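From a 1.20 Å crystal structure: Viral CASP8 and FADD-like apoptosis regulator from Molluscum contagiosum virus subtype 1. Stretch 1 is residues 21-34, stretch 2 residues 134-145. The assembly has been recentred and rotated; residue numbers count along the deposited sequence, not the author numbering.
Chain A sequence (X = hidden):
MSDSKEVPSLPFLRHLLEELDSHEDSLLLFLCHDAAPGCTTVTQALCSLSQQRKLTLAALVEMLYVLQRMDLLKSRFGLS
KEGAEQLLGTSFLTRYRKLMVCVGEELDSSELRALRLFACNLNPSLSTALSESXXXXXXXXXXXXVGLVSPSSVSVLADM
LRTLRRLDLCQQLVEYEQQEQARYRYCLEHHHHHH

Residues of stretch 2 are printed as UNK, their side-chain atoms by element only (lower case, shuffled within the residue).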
# COMPACT_ATOMS: atom_id res chain seq x y z
N ASP A 21 -7.04 13.55 1.63
CA ASP A 21 -8.24 13.36 2.42
C ASP A 21 -8.06 12.14 3.32
O ASP A 21 -6.99 11.51 3.30
CB ASP A 21 -9.48 13.21 1.51
CG ASP A 21 -9.44 11.95 0.65
OD1 ASP A 21 -10.18 11.92 -0.36
OD2 ASP A 21 -8.71 11.00 0.99
N SER A 22 -9.08 11.80 4.10
CA SER A 22 -8.99 10.68 5.02
C SER A 22 -8.71 9.33 4.36
O SER A 22 -8.01 8.50 4.94
CB SER A 22 -10.26 10.59 5.87
OG SER A 22 -10.39 11.72 6.70
N HIS A 23 -9.26 9.11 3.17
CA HIS A 23 -9.02 7.84 2.50
C HIS A 23 -7.55 7.75 2.11
O HIS A 23 -6.88 6.74 2.35
CB HIS A 23 -9.89 7.72 1.25
CG HIS A 23 -9.77 6.39 0.56
ND1 HIS A 23 -10.27 5.23 1.11
CD2 HIS A 23 -9.17 6.04 -0.60
CE1 HIS A 23 -9.98 4.21 0.31
NE2 HIS A 23 -9.32 4.68 -0.73
N GLU A 24 -7.03 8.81 1.51
CA GLU A 24 -5.63 8.85 1.10
C GLU A 24 -4.71 8.69 2.30
O GLU A 24 -3.68 8.02 2.20
CB GLU A 24 -5.34 10.15 0.36
CG GLU A 24 -6.12 10.28 -0.94
CD GLU A 24 -6.02 11.66 -1.55
OE1 GLU A 24 -6.33 12.65 -0.85
OE2 GLU A 24 -5.65 11.76 -2.74
N ASP A 25 -5.08 9.28 3.44
CA ASP A 25 -4.27 9.15 4.65
C ASP A 25 -4.17 7.68 5.04
O ASP A 25 -3.09 7.19 5.40
CB ASP A 25 -4.90 9.91 5.83
CG ASP A 25 -4.86 11.41 5.66
OD1 ASP A 25 -3.97 11.91 4.93
OD2 ASP A 25 -5.70 12.09 6.28
N SER A 26 -5.29 6.97 4.97
CA SER A 26 -5.33 5.55 5.32
C SER A 26 -4.42 4.74 4.40
O SER A 26 -3.73 3.83 4.84
CB SER A 26 -6.76 5.03 5.24
OG SER A 26 -6.83 3.66 5.58
N LEU A 27 -4.44 5.07 3.11
CA LEU A 27 -3.61 4.36 2.15
C LEU A 27 -2.13 4.58 2.46
O LEU A 27 -1.33 3.64 2.40
CB LEU A 27 -3.92 4.81 0.72
CG LEU A 27 -5.36 4.59 0.26
CD1 LEU A 27 -5.51 5.02 -1.19
CD2 LEU A 27 -5.74 3.13 0.42
N LEU A 28 -1.75 5.81 2.79
CA LEU A 28 -0.35 6.08 3.10
C LEU A 28 0.06 5.38 4.38
O LEU A 28 1.15 4.83 4.47
CB LEU A 28 -0.11 7.59 3.22
CG LEU A 28 -0.24 8.39 1.92
CD1 LEU A 28 0.28 9.80 2.16
CD2 LEU A 28 0.56 7.72 0.81
N LEU A 29 -0.82 5.39 5.39
CA LEU A 29 -0.50 4.71 6.64
C LEU A 29 -0.26 3.23 6.37
O LEU A 29 0.63 2.62 6.95
CB LEU A 29 -1.62 4.90 7.66
CG LEU A 29 -1.65 6.25 8.38
CD1 LEU A 29 -2.86 6.33 9.28
CD2 LEU A 29 -0.37 6.43 9.19
N PHE A 30 -1.06 2.65 5.47
CA PHE A 30 -0.90 1.24 5.12
C PHE A 30 0.45 1.02 4.44
O PHE A 30 1.17 0.07 4.74
CB PHE A 30 -2.04 0.81 4.20
CG PHE A 30 -1.88 -0.58 3.64
CD1 PHE A 30 -2.27 -1.70 4.36
CD2 PHE A 30 -1.32 -0.76 2.38
CE1 PHE A 30 -2.11 -2.99 3.83
CE2 PHE A 30 -1.16 -2.03 1.85
CZ PHE A 30 -1.55 -3.15 2.57
N LEU A 31 0.80 1.91 3.51
CA LEU A 31 2.07 1.80 2.81
C LEU A 31 3.25 1.85 3.78
O LEU A 31 4.30 1.24 3.53
CB LEU A 31 2.22 2.93 1.78
CG LEU A 31 1.38 2.85 0.51
CD1 LEU A 31 1.62 4.10 -0.33
CD2 LEU A 31 1.72 1.59 -0.28
N CYS A 32 3.07 2.56 4.89
CA CYS A 32 4.11 2.72 5.90
C CYS A 32 3.97 1.72 7.04
O CYS A 32 4.67 1.84 8.05
CB CYS A 32 4.06 4.13 6.50
SG CYS A 32 4.33 5.46 5.33
N HIS A 33 3.09 0.73 6.89
CA HIS A 33 2.85 -0.24 7.95
C HIS A 33 4.07 -0.95 8.52
O HIS A 33 4.19 -1.10 9.74
CB HIS A 33 1.83 -1.28 7.47
CG HIS A 33 1.32 -2.17 8.57
ND1 HIS A 33 0.46 -1.73 9.55
CD2 HIS A 33 1.57 -3.47 8.84
CE1 HIS A 33 0.20 -2.72 10.38
NE2 HIS A 33 0.86 -3.79 9.97
N ASP A 34 4.98 -1.41 7.66
CA ASP A 34 6.17 -2.12 8.12
C ASP A 34 7.23 -1.20 8.71
O ASP A 34 7.85 -1.53 9.72
CB ASP A 34 6.79 -2.91 6.97
CG ASP A 34 5.81 -3.84 6.30
OD1 ASP A 34 5.19 -4.66 7.01
OD2 ASP A 34 5.65 -3.75 5.07
N UNK A 134 -14.97 -0.85 6.74
CA UNK A 134 -13.59 -1.27 6.51
C UNK A 134 -13.14 -1.16 5.05
O UNK A 134 -13.79 -1.67 4.15
c UNK A 134 -13.39 -2.71 6.97
o UNK A 134 -13.57 -2.84 8.37
N UNK A 135 -12.01 -0.49 4.85
CA UNK A 135 -11.43 -0.32 3.52
C UNK A 135 -10.69 -1.60 3.12
O UNK A 135 -10.42 -2.45 3.97
c UNK A 135 -10.95 2.18 4.01
n UNK A 135 -10.90 6.33 5.55
c UNK A 135 -10.43 0.84 3.52
c UNK A 135 -10.45 5.10 5.39
n UNK A 135 -10.34 4.59 4.17
c UNK A 135 -9.86 3.24 3.87
n UNK A 135 -10.12 4.37 6.45
N UNK A 136 -10.35 -1.73 1.84
CA UNK A 136 -9.61 -2.90 1.39
C UNK A 136 -8.28 -3.03 2.14
O UNK A 136 -7.90 -4.13 2.55
c UNK A 136 -9.27 -5.29 -0.73
c UNK A 136 -7.29 -3.99 -1.02
c UNK A 136 -8.62 -4.06 -0.64
c UNK A 136 -7.27 -6.33 -1.57
c UNK A 136 -9.34 -2.85 -0.11
c UNK A 136 -6.61 -5.11 -1.49
c UNK A 136 -8.60 -6.42 -1.19
N UNK A 137 -7.57 -1.92 2.34
CA UNK A 137 -6.29 -2.01 3.05
C UNK A 137 -6.50 -2.48 4.47
O UNK A 137 -5.63 -3.14 5.04
c UNK A 137 -5.52 -0.66 3.07
c UNK A 137 -6.40 0.45 3.62
c UNK A 137 -5.03 -0.32 1.67
N UNK A 138 -7.65 -2.17 5.05
CA UNK A 138 -7.93 -2.61 6.41
C UNK A 138 -8.24 -4.11 6.39
O UNK A 138 -7.89 -4.83 7.33
c UNK A 138 -9.06 -1.76 7.00
o UNK A 138 -10.83 0.40 7.22
o UNK A 138 -9.33 1.81 7.98
c UNK A 138 -8.56 -0.35 7.34
c UNK A 138 -9.66 0.68 7.53
N UNK A 139 -8.87 -4.59 5.32
CA UNK A 139 -9.16 -6.01 5.18
C UNK A 139 -7.81 -6.75 5.06
O UNK A 139 -7.61 -7.80 5.67
c UNK A 139 -10.00 -6.27 3.93
c UNK A 139 -10.16 -7.73 3.48
c UNK A 139 -11.01 -7.79 2.22
c UNK A 139 -10.80 -8.54 4.60
N UNK A 140 -6.89 -6.20 4.27
CA UNK A 140 -5.58 -6.82 4.10
C UNK A 140 -4.86 -6.92 5.45
O UNK A 140 -4.33 -7.98 5.80
c UNK A 140 -5.36 -6.09 1.71
c UNK A 140 -3.30 -6.64 3.04
c UNK A 140 -4.71 -6.04 3.09
N UNK A 141 -4.85 -5.84 6.21
CA UNK A 141 -4.19 -5.87 7.51
C UNK A 141 -4.85 -6.89 8.44
O UNK A 141 -4.16 -7.59 9.18
c UNK A 141 -3.29 -3.45 7.46
c UNK A 141 -1.84 -3.92 7.44
c UNK A 141 -3.40 -2.12 8.20
c UNK A 141 -4.18 -4.48 8.15
N UNK A 142 -6.17 -6.98 8.40
CA UNK A 142 -6.88 -7.94 9.24
C UNK A 142 -6.45 -9.36 8.89
O UNK A 142 -6.23 -10.19 9.78
c UNK A 142 -8.38 -7.78 9.08
N UNK A 143 -6.34 -9.65 7.60
CA UNK A 143 -5.90 -10.97 7.16
C UNK A 143 -4.46 -11.22 7.57
O UNK A 143 -4.10 -12.33 7.99
c UNK A 143 -7.45 -10.90 3.59
c UNK A 143 -7.47 -11.14 5.09
c UNK A 143 -6.04 -11.10 5.64
c UNK A 143 -8.13 -12.47 5.42
N UNK A 144 -3.62 -10.19 7.47
CA UNK A 144 -2.22 -10.31 7.86
C UNK A 144 -2.10 -10.60 9.35
O UNK A 144 -1.29 -11.42 9.77
o UNK A 144 -0.35 -6.70 5.17
c UNK A 144 -0.17 -7.45 6.14
c UNK A 144 -1.47 -9.00 7.61
o UNK A 144 0.64 -7.20 7.07
c UNK A 144 -0.97 -8.74 6.22
N UNK A 145 -2.91 -9.91 10.14
CA UNK A 145 -2.84 -10.05 11.58
C UNK A 145 -3.18 -11.42 12.14
O UNK A 145 -2.79 -11.72 13.27
c UNK A 145 -3.67 -8.94 12.25
c UNK A 145 -3.06 -7.57 12.04
n UNK A 145 -3.86 -6.52 12.21
o UNK A 145 -1.87 -7.45 11.73
O HOH W 1 -6.78 2.84 8.18

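Position 134 carries one carbon and then one oxygen, beyond the reach of stretch 1: Ser134, its hydroxyl bonded elsewhere in the structure.

At position 135 three carbons lead to a nitrogen and then to a carbon bearing two more nitrogens, a guanidinium that reaches His23 and Ser26: Arg135. Its long, extended chain carries charge to the start of the first helix, where NE donates to His23 ND1 (3.1 Å) near the plane of the guanidinium, while Ser26 CB lies over one face. The residue also occupies the N-cap position of its own helix.

Position 136 has one carbon and a six-carbon ring. It is Phe136, which points sideways and leaves stretch 1 untouched, buried among other parts of the fold.

Position 137 has one carbon bearing two more, packed over a face of the Phe30 ring and against Leu27: Val137. Its compact, branched side chain fits closely there, with CG1 3.9 Å from the ring centroid, and the same CG1 meets Leu27 CD2 at 3.7 Å.

Position 138 shows three carbons, the third carrying two oxygens, one linked to Ser26 by a water: Glu138. Its CA-to-CB bond points away, yet the carboxylate returns to accept from Arg135 N through OE2 (2.8 Å) and to form a salt bridge from OE1 to Arg135 NH1 (3.1 Å). The water joins OE1 to Ser26 OG, at 2.8 and 2.7 Å respectively.

Position 139 has four carbons forked at the second, buried but out of reach of stretch 1: Leu139. Position 140, again one carbon bearing two, meets the edge of the Phe30 ring: Val140, its CG1 3.9 Å from Phe30 CE1.

Position 141 has four carbons forked at the second, touching the rings of Phe30 and His33: Leu141. It is long enough to serve both: CG lies 3.7 Å from Phe30 CD1, at that ring's edge, and CD2 sits over the face of His33, 3.6 Å from its centroid.

A single carbon makes position 142 Ala142, and four forked carbons make 143 Leu143; both are buried and out of reach of stretch 1.

Position 144 has three carbons and a terminal pair of oxygens, which approach Phe30 and His33: Glu144. Its carboxylate closes the pocket round Phe30, with OE2 4.3 Å from Phe30 CE1, and both its oxygens are bonded elsewhere in the structure. At 145, two carbons ending in one oxygen and one nitrogen give Asn145, exposed and outside direct contact.

The helices run in roughly the same direction, 30° apart, with axes approaching to 10.1 Å. Phe30 is the knob, set among Val137, Val140, Leu141 and Glu144, while Arg135 adds a polar clasp near the beginning of both helices.

Stretch 2, residues 134-145: SRFVELVLALEN
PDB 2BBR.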